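Local coordinates for protein alpha-rhamnosidase (Dictyoglomus thermophilum, PDB 6I60) that probably hydrolyses terminal non-reducing alpha-L-rhamnose residues from alpha-L-rhamnosides, as a bacterial glycoside hydrolase built from several domains, at residues L77-N81 / D82-D86. Sequence-based numbering, arbitrary orientation.
Sequences LETIN and DNIGD
Two acidic side chains, Glu78 and Asp82, lie next to each other at the surface where a one-turn helix ends: Glu78 OE1 is 3.8 Å from Asp82 OD1, and the carboxylate planes stand 80° apart. No hydrogen bond links them, and their like charges would be expected to repel, a cost that solvent probably tempers at this exposed site. Backbone bonds hold the bend instead. Asp82 N donates to Thr79 O (3.2 Å), and Asn83 N donates to Ile80 O at the same length, closing a type I beta turn from Ile80 to Asn83. Ile80 O has a second donor in Lys116 NZ. Asn83, the last residue of the turn, has positive phi and psi (59°/38°), a left-handed conformation that asparagine tolerates better than most residues. Helix and turn belong to the N-terminal immunoglobulin-like domain, where they connect strand 68-74 to edge strand 88-89, and buried Ile80 packs on Phe114 and Val132. Beyond the turn the chain folds back over Thr79, whose CG2, anti to the backbone N, meets Ile84 CD1 at 3.4 Å; the two side chains cross at about a right angle. Beta-branched Thr79 suits this place by offering a methyl to the returning chain, and Ile84 brings an aliphatic branch to it, with CG1 3.4 Å from Thr79 O. The same methyl lies 3.5 Å from Asp86 OD1, an oxygen hydrogen-bonded to Ser75 OG just before the helix.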
ATOM      1  N   LEU A  77     -29.999  -3.432 -18.094  1.00 63.55           N
ATOM      2  CA  LEU A  77     -29.307  -2.979 -19.296  1.00 64.13           C
ATOM      3  C   LEU A  77     -30.276  -2.328 -20.277  1.00 72.21           C
ATOM      4  O   LEU A  77     -29.991  -1.260 -20.830  1.00 67.76           O
ATOM      5  CB  LEU A  77     -28.577  -4.149 -19.954  1.00 58.29           C
ATOM      6  CG  LEU A  77     -27.867  -3.842 -21.274  1.00 57.29           C
ATOM      7  CD1 LEU A  77     -26.847  -2.730 -21.085  1.00 50.58           C
ATOM      8  CD2 LEU A  77     -27.209  -5.095 -21.835  1.00 56.94           C
ATOM      9  N   GLU A  78     -31.427  -2.965 -20.513  1.00 74.31           N
ATOM     10  CA  GLU A  78     -32.446  -2.353 -21.359  1.00 74.77           C
ATOM     11  C   GLU A  78     -32.904  -1.018 -20.791  1.00 74.60           C
ATOM     12  O   GLU A  78     -33.252  -0.104 -21.548  1.00 76.62           O
ATOM     13  CB  GLU A  78     -33.634  -3.307 -21.519  1.00 84.25           C
ATOM     14  CG  GLU A  78     -34.778  -2.765 -22.367  1.00 90.67           C
ATOM     15  CD  GLU A  78     -35.933  -2.244 -21.530  1.00 99.55           C
ATOM     16  OE1 GLU A  78     -36.226  -1.031 -21.606  1.00 99.21           O
ATOM     17  OE2 GLU A  78     -36.551  -3.046 -20.798  1.00105.93           O
ATOM     18  N   THR A  79     -32.884  -0.877 -19.465  1.00 70.99           N
ATOM     19  CA  THR A  79     -33.351   0.346 -18.825  1.00 73.21           C
ATOM     20  C   THR A  79     -32.339   1.480 -18.962  1.00 71.41           C
ATOM     21  O   THR A  79     -32.717   2.616 -19.269  1.00 69.54           O
ATOM     22  CB  THR A  79     -33.661   0.069 -17.351  1.00 73.39           C
ATOM     23  OG1 THR A  79     -34.947  -0.553 -17.239  1.00 79.21           O
ATOM     24  CG2 THR A  79     -33.654   1.349 -16.541  1.00 64.42           C
ATOM     25  N   ILE A  80     -31.052   1.190 -18.750  1.00 73.38           N
ATOM     26  CA  ILE A  80     -30.042   2.242 -18.819  1.00 74.00           C
ATOM     27  C   ILE A  80     -29.872   2.742 -20.246  1.00 73.43           C
ATOM     28  O   ILE A  80     -29.512   3.906 -20.465  1.00 73.41           O
ATOM     29  CB  ILE A  80     -28.705   1.753 -18.229  1.00 69.81           C
ATOM     30  CG1 ILE A  80     -27.739   2.926 -18.068  1.00 55.63           C
ATOM     31  CG2 ILE A  80     -28.080   0.674 -19.099  1.00 65.13           C
ATOM     32  CD1 ILE A  80     -27.025   2.940 -16.753  1.00 56.74           C
ATOM     33  N   ASN A  81     -30.139   1.895 -21.237  1.00 74.71           N
ATOM     34  CA  ASN A  81     -29.991   2.315 -22.626  1.00 74.87           C
ATOM     35  C   ASN A  81     -31.113   3.232 -23.090  1.00 75.36           C
ATOM     36  O   ASN A  81     -31.212   3.498 -24.294  1.00 77.39           O
ATOM     37  CB  ASN A  81     -29.903   1.087 -23.532  1.00 69.76           C
ATOM     38  CG  ASN A  81     -28.602   0.325 -23.353  1.00 69.48           C
ATOM     39  OD1 ASN A  81     -27.572   0.904 -23.004  1.00 74.96           O
ATOM     40  ND2 ASN A  81     -28.643  -0.980 -23.594  1.00 64.28           N
ATOM     41  N   ASP A  82     -31.950   3.717 -22.173  1.00 76.91           N
ATOM     42  CA  ASP A  82     -33.008   4.667 -22.490  1.00 80.27           C
ATOM     43  C   ASP A  82     -32.785   6.025 -21.836  1.00 81.49           C
ATOM     44  O   ASP A  82     -33.693   6.865 -21.854  1.00 89.34           O
ATOM     45  CB  ASP A  82     -34.367   4.100 -22.078  1.00 81.72           C
ATOM     46  CG  ASP A  82     -35.129   3.512 -23.249  1.00 91.81           C
ATOM     47  OD1 ASP A  82     -35.456   2.308 -23.202  1.00 94.84           O
ATOM     48  OD2 ASP A  82     -35.399   4.256 -24.217  1.00 98.73           O
ATOM     49  N   ASN A  83     -31.604   6.258 -21.258  1.00 74.79           N
ATOM     50  CA  ASN A  83     -31.244   7.548 -20.661  1.00 74.06           C
ATOM     51  C   ASN A  83     -32.206   7.943 -19.541  1.00 76.28           C
ATOM     52  O   ASN A  83     -32.546   9.116 -19.378  1.00 76.48           O
ATOM     53  CB  ASN A  83     -31.167   8.651 -21.721  1.00 67.73           C
ATOM     54  CG  ASN A  83     -30.482   8.194 -22.994  1.00 68.73           C
ATOM     55  OD1 ASN A  83     -29.296   7.863 -22.990  1.00 75.46           O
ATOM     56  ND2 ASN A  83     -31.225   8.176 -24.094  1.00 71.68           N
ATOM     57  N   ILE A  84     -32.641   6.960 -18.754  1.00 76.07           N
ATOM     58  CA  ILE A  84     -33.552   7.205 -17.645  1.00 77.77           C
ATOM     59  C   ILE A  84     -32.849   6.868 -16.336  1.00 73.95           C
ATOM     60  O   ILE A  84     -32.063   5.918 -16.251  1.00 67.15           O
ATOM     61  CB  ILE A  84     -34.866   6.402 -17.783  1.00 81.99           C
ATOM     62  CG1 ILE A  84     -34.622   4.910 -17.553  1.00 72.80           C
ATOM     63  CG2 ILE A  84     -35.499   6.639 -19.142  1.00 87.19           C
ATOM     64  CD1 ILE A  84     -35.055   4.444 -16.182  1.00 71.18           C
ATOM     65  N   GLY A  85     -33.144   7.656 -15.307  1.00 73.90           N
ATOM     66  CA  GLY A  85     -32.539   7.440 -14.008  1.00 68.67           C
ATOM     67  C   GLY A  85     -33.343   6.496 -13.142  1.00 65.94           C
ATOM     68  O   GLY A  85     -34.081   6.938 -12.256  1.00 70.72           O
ATOM     69  N   ASP A  86     -33.201   5.192 -13.389  1.00 69.30           N
ATOM     70  CA  ASP A  86     -33.999   4.205 -12.666  1.00 66.46           C
ATOM     71  C   ASP A  86     -33.752   4.287 -11.166  1.00 69.19           C
ATOM     72  O   ASP A  86     -34.697   4.343 -10.372  1.00 70.87           O
ATOM     73  CB  ASP A  86     -33.706   2.800 -13.189  1.00 64.64           C
ATOM     74  CG  ASP A  86     -34.676   1.767 -12.649  1.00 70.65           C
ATOM     75  OD1 ASP A  86     -35.062   0.859 -13.412  1.00 76.30           O
ATOM     76  OD2 ASP A  86     -35.052   1.863 -11.462  1.00 80.77           O
TER